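Local coordinates for restriction endonuclease EcoP15I, modification subunit (PDB 4ZCF), which methylates one adenine in the asymmetric DNA site 5'-CAGCAG-3', using S-adenosyl-L-methionine, and joins the Res subunit for DNA restriction, at residues Gln206-Cys211 with Ile245-Asn250. Sequence-based numbering, arbitrary orientation.
Sequences QLKLVC and IVYTKN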
ATOM      1  N   GLN A 206      -1.570  -8.637  12.707  1.00 36.12           N
ATOM      2  CA  GLN A 206      -0.669  -7.591  13.245  1.00 35.17           C
ATOM      3  C   GLN A 206       0.214  -6.953  12.191  1.00 40.02           C
ATOM      4  O   GLN A 206       0.409  -5.738  12.232  1.00 42.16           O
ATOM      5  CB  GLN A 206       0.198  -8.133  14.380  1.00 36.52           C
ATOM      6  CG  GLN A 206      -0.581  -8.375  15.679  1.00 42.84           C
ATOM      7  CD  GLN A 206      -1.409  -9.650  15.728  1.00 46.56           C
ATOM      8  OE1 GLN A 206      -1.387 -10.529  14.838  1.00 33.46           O
ATOM      9  NE2 GLN A 206      -2.144  -9.777  16.806  1.00 43.38           N
ATOM     10  N   LEU A 207       0.738  -7.747  11.234  1.00 35.04           N
ATOM     11  CA  LEU A 207       1.560  -7.226  10.134  1.00 32.88           C
ATOM     12  C   LEU A 207       0.698  -6.479   9.148  1.00 36.78           C
ATOM     13  O   LEU A 207       1.095  -5.419   8.674  1.00 38.39           O
ATOM     14  CB  LEU A 207       2.262  -8.378   9.416  1.00 32.21           C
ATOM     15  CG  LEU A 207       2.968  -8.086   8.085  1.00 34.50           C
ATOM     16  CD1 LEU A 207       4.222  -7.149   8.261  1.00 31.31           C
ATOM     17  CD2 LEU A 207       3.282  -9.387   7.384  1.00 35.79           C
ATOM     18  N   LYS A 208      -0.458  -7.041   8.814  1.00 33.34           N
ATOM     19  CA  LYS A 208      -1.408  -6.472   7.876  1.00 34.63           C
ATOM     20  C   LYS A 208      -1.859  -5.118   8.374  1.00 41.07           C
ATOM     21  O   LYS A 208      -1.938  -4.181   7.572  1.00 40.69           O
ATOM     22  CB  LYS A 208      -2.618  -7.412   7.675  1.00 37.39           C
ATOM     23  CG  LYS A 208      -2.526  -8.298   6.444  1.00 44.64           C
ATOM     24  CD  LYS A 208      -2.704  -7.525   5.109  1.00 58.83           C
ATOM     25  CE  LYS A 208      -4.139  -7.246   4.729  1.00 75.69           C
ATOM     26  NZ  LYS A 208      -4.674  -6.043   5.426  1.00 90.08           N
ATOM     27  N   LEU A 209      -2.097  -5.003   9.706  1.00 39.26           N
ATOM     28  CA  LEU A 209      -2.461  -3.732  10.345  1.00 40.32           C
ATOM     29  C   LEU A 209      -1.317  -2.710  10.372  1.00 43.70           C
ATOM     30  O   LEU A 209      -1.577  -1.528  10.119  1.00 45.05           O
ATOM     31  CB  LEU A 209      -3.144  -3.917  11.721  1.00 41.17           C
ATOM     32  CG  LEU A 209      -4.567  -4.572  11.691  1.00 46.04           C
ATOM     33  CD1 LEU A 209      -5.232  -4.476  13.026  1.00 46.19           C
ATOM     34  CD2 LEU A 209      -5.477  -3.923  10.662  1.00 46.13           C
ATOM     35  N   VAL A 210      -0.049  -3.156  10.575  1.00 38.30           N
ATOM     36  CA  VAL A 210       1.125  -2.254  10.515  1.00 37.26           C
ATOM     37  C   VAL A 210       1.433  -1.813   9.083  1.00 40.42           C
ATOM     38  O   VAL A 210       1.936  -0.709   8.884  1.00 41.77           O
ATOM     39  CB  VAL A 210       2.361  -2.758  11.304  1.00 41.43           C
ATOM     40  CG1 VAL A 210       3.203  -3.720  10.496  1.00 40.98           C
ATOM     41  CG2 VAL A 210       3.211  -1.600  11.797  1.00 41.91           C
ATOM     42  N   CYS A 211       1.096  -2.653   8.082  1.00 35.10           N
ATOM     43  CA  CYS A 211       1.285  -2.333   6.664  1.00 33.98           C
ATOM     44  C   CYS A 211       0.291  -1.303   6.227  1.00 36.11           C
ATOM     45  O   CYS A 211       0.583  -0.482   5.352  1.00 36.29           O
ATOM     46  CB  CYS A 211       1.191  -3.583   5.806  1.00 34.65           C
ATOM     47  SG  CYS A 211       2.710  -4.545   5.748  1.00 38.74           S
ATOM     48  N   ILE A 245       1.377 -11.388   1.926  1.00 33.92           N
ATOM     49  CA  ILE A 245       0.697 -10.094   1.882  1.00 34.40           C
ATOM     50  C   ILE A 245       1.396  -9.227   0.810  1.00 35.40           C
ATOM     51  O   ILE A 245       2.608  -9.287   0.681  1.00 34.84           O
ATOM     52  CB  ILE A 245       0.511  -9.385   3.258  1.00 39.04           C
ATOM     53  CG1 ILE A 245       1.714  -8.574   3.666  1.00 41.36           C
ATOM     54  CG2 ILE A 245       0.053 -10.329   4.385  1.00 41.42           C
ATOM     55  CD1 ILE A 245       1.349  -7.509   4.648  1.00 61.50           C
ATOM     56  N   VAL A 246       0.628  -8.507  -0.015  1.00 30.88           N
ATOM     57  CA  VAL A 246       1.171  -7.706  -1.123  1.00 29.94           C
ATOM     58  C   VAL A 246       0.681  -6.255  -0.993  1.00 36.03           C
ATOM     59  O   VAL A 246      -0.501  -6.026  -0.733  1.00 38.53           O
ATOM     60  CB  VAL A 246       0.803  -8.338  -2.504  1.00 31.69           C
ATOM     61  CG1 VAL A 246       1.490  -7.626  -3.655  1.00 31.15           C
ATOM     62  CG2 VAL A 246       1.117  -9.827  -2.544  1.00 30.94           C
ATOM     63  N   TYR A 247       1.591  -5.289  -1.105  1.00 30.88           N
ATOM     64  CA  TYR A 247       1.272  -3.858  -1.046  1.00 30.36           C
ATOM     65  C   TYR A 247       2.039  -3.162  -2.160  1.00 34.75           C
ATOM     66  O   TYR A 247       2.995  -3.702  -2.693  1.00 32.10           O
ATOM     67  CB  TYR A 247       1.624  -3.226   0.331  1.00 31.07           C
ATOM     68  CG  TYR A 247       0.611  -3.457   1.439  1.00 31.09           C
ATOM     69  CD1 TYR A 247       0.478  -4.705   2.043  1.00 32.23           C
ATOM     70  CD2 TYR A 247      -0.203  -2.423   1.896  1.00 31.22           C
ATOM     71  CE1 TYR A 247      -0.472  -4.933   3.033  1.00 29.64           C
ATOM     72  CE2 TYR A 247      -1.162  -2.643   2.887  1.00 31.55           C
ATOM     73  CZ  TYR A 247      -1.275  -3.895   3.467  1.00 32.13           C
ATOM     74  OH  TYR A 247      -2.163  -4.121   4.487  1.00 33.17           O
ATOM     75  N   THR A 248       1.584  -1.981  -2.528  1.00 34.80           N
ATOM     76  CA  THR A 248       2.177  -1.143  -3.558  1.00 34.89           C
ATOM     77  C   THR A 248       2.602   0.174  -2.914  1.00 39.56           C
ATOM     78  O   THR A 248       2.139   0.477  -1.812  1.00 38.99           O
ATOM     79  CB  THR A 248       1.208  -1.009  -4.749  1.00 37.49           C
ATOM     80  OG1 THR A 248       1.822  -0.263  -5.794  1.00 35.05           O
ATOM     81  CG2 THR A 248      -0.120  -0.405  -4.374  1.00 33.69           C
ATOM     82  N   LYS A 249       3.531   0.925  -3.551  1.00 36.60           N
ATOM     83  CA  LYS A 249       3.935   2.226  -3.011  1.00 35.69           C
ATOM     84  C   LYS A 249       2.824   3.232  -3.313  1.00 37.82           C
ATOM     85  O   LYS A 249       2.367   3.945  -2.425  1.00 36.29           O
ATOM     86  CB  LYS A 249       5.267   2.691  -3.603  1.00 37.62           C
ATOM     87  CG  LYS A 249       6.149   3.335  -2.554  1.00 40.58           C
ATOM     88  CD  LYS A 249       6.024   4.845  -2.487  1.00 38.99           C
ATOM     89  CE  LYS A 249       7.148   5.453  -1.679  1.00 41.16           C
ATOM     90  NZ  LYS A 249       8.483   5.315  -2.357  1.00 40.93           N
ATOM     91  N   ASN A 250       2.346   3.214  -4.559  1.00 35.31           N
ATOM     92  CA  ASN A 250       1.255   4.048  -5.030  1.00 36.10           C
ATOM     93  C   ASN A 250       0.341   3.222  -5.915  1.00 41.06           C
ATOM     94  O   ASN A 250       0.707   2.941  -7.064  1.00 39.61           O
ATOM     95  CB  ASN A 250       1.793   5.253  -5.817  1.00 36.80           C
ATOM     96  CG  ASN A 250       0.779   6.316  -6.109  1.00 52.65           C
ATOM     97  OD1 ASN A 250      -0.428   6.144  -5.933  1.00 42.90           O
ATOM     98  ND2 ASN A 250       1.260   7.442  -6.591  1.00 52.68           N
TER
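Helix packing on the central sheet of the Rossmann-like methyltransferase fold brings Q206-C211, part of helix 204-215, over the end of strand 241-248. That strand runs antiparallel between 193-199 and 220-227, so I245 and Y247, two residues apart, both point toward the helix while V246 points away. The axes of 206-211 and 245-248 approach to 10.2 Å and run nearly parallel, at 3°.

I245 CG1 takes the crowded position between backbone N and carbonyl carbon (chi1 85°), and CD1 reaches the helix between two side chains: L207 CD2 lies 3.8 Å from I245 CD1, and C211 SG meets the same methyl at 3.4 Å. The side chains of I245 and K208 slide past each other in opposite directions, with I245 CG2 3.9 Å from K208 CG.

The buried Y247 hydroxyl is hydrogen-bonded to D212 OD1, one residue beyond the segment, and K208 NZ donates a second, weak hydrogen bond to Y247 OH over 3.3 Å; the nearby carboxylate and ammonium would probably polarise it. An alanine here would remove the ring beneath C211 and the hydroxyl that meets D212 and K208, and would probably loosen the helix on this part of the sheet. H220 meets the Y247 ring as well, and at the ring edge lies K208 CD, the chain bent at chi2, chi3 and chi4. Over one face comes C211, whose CB makes a CH-pi contact 3.7 Å from the Y247 ring centroid, displaced toward the hydroxyl end; SG adds a sulfur-aromatic contact over the face at 4.6 Å from that centroid.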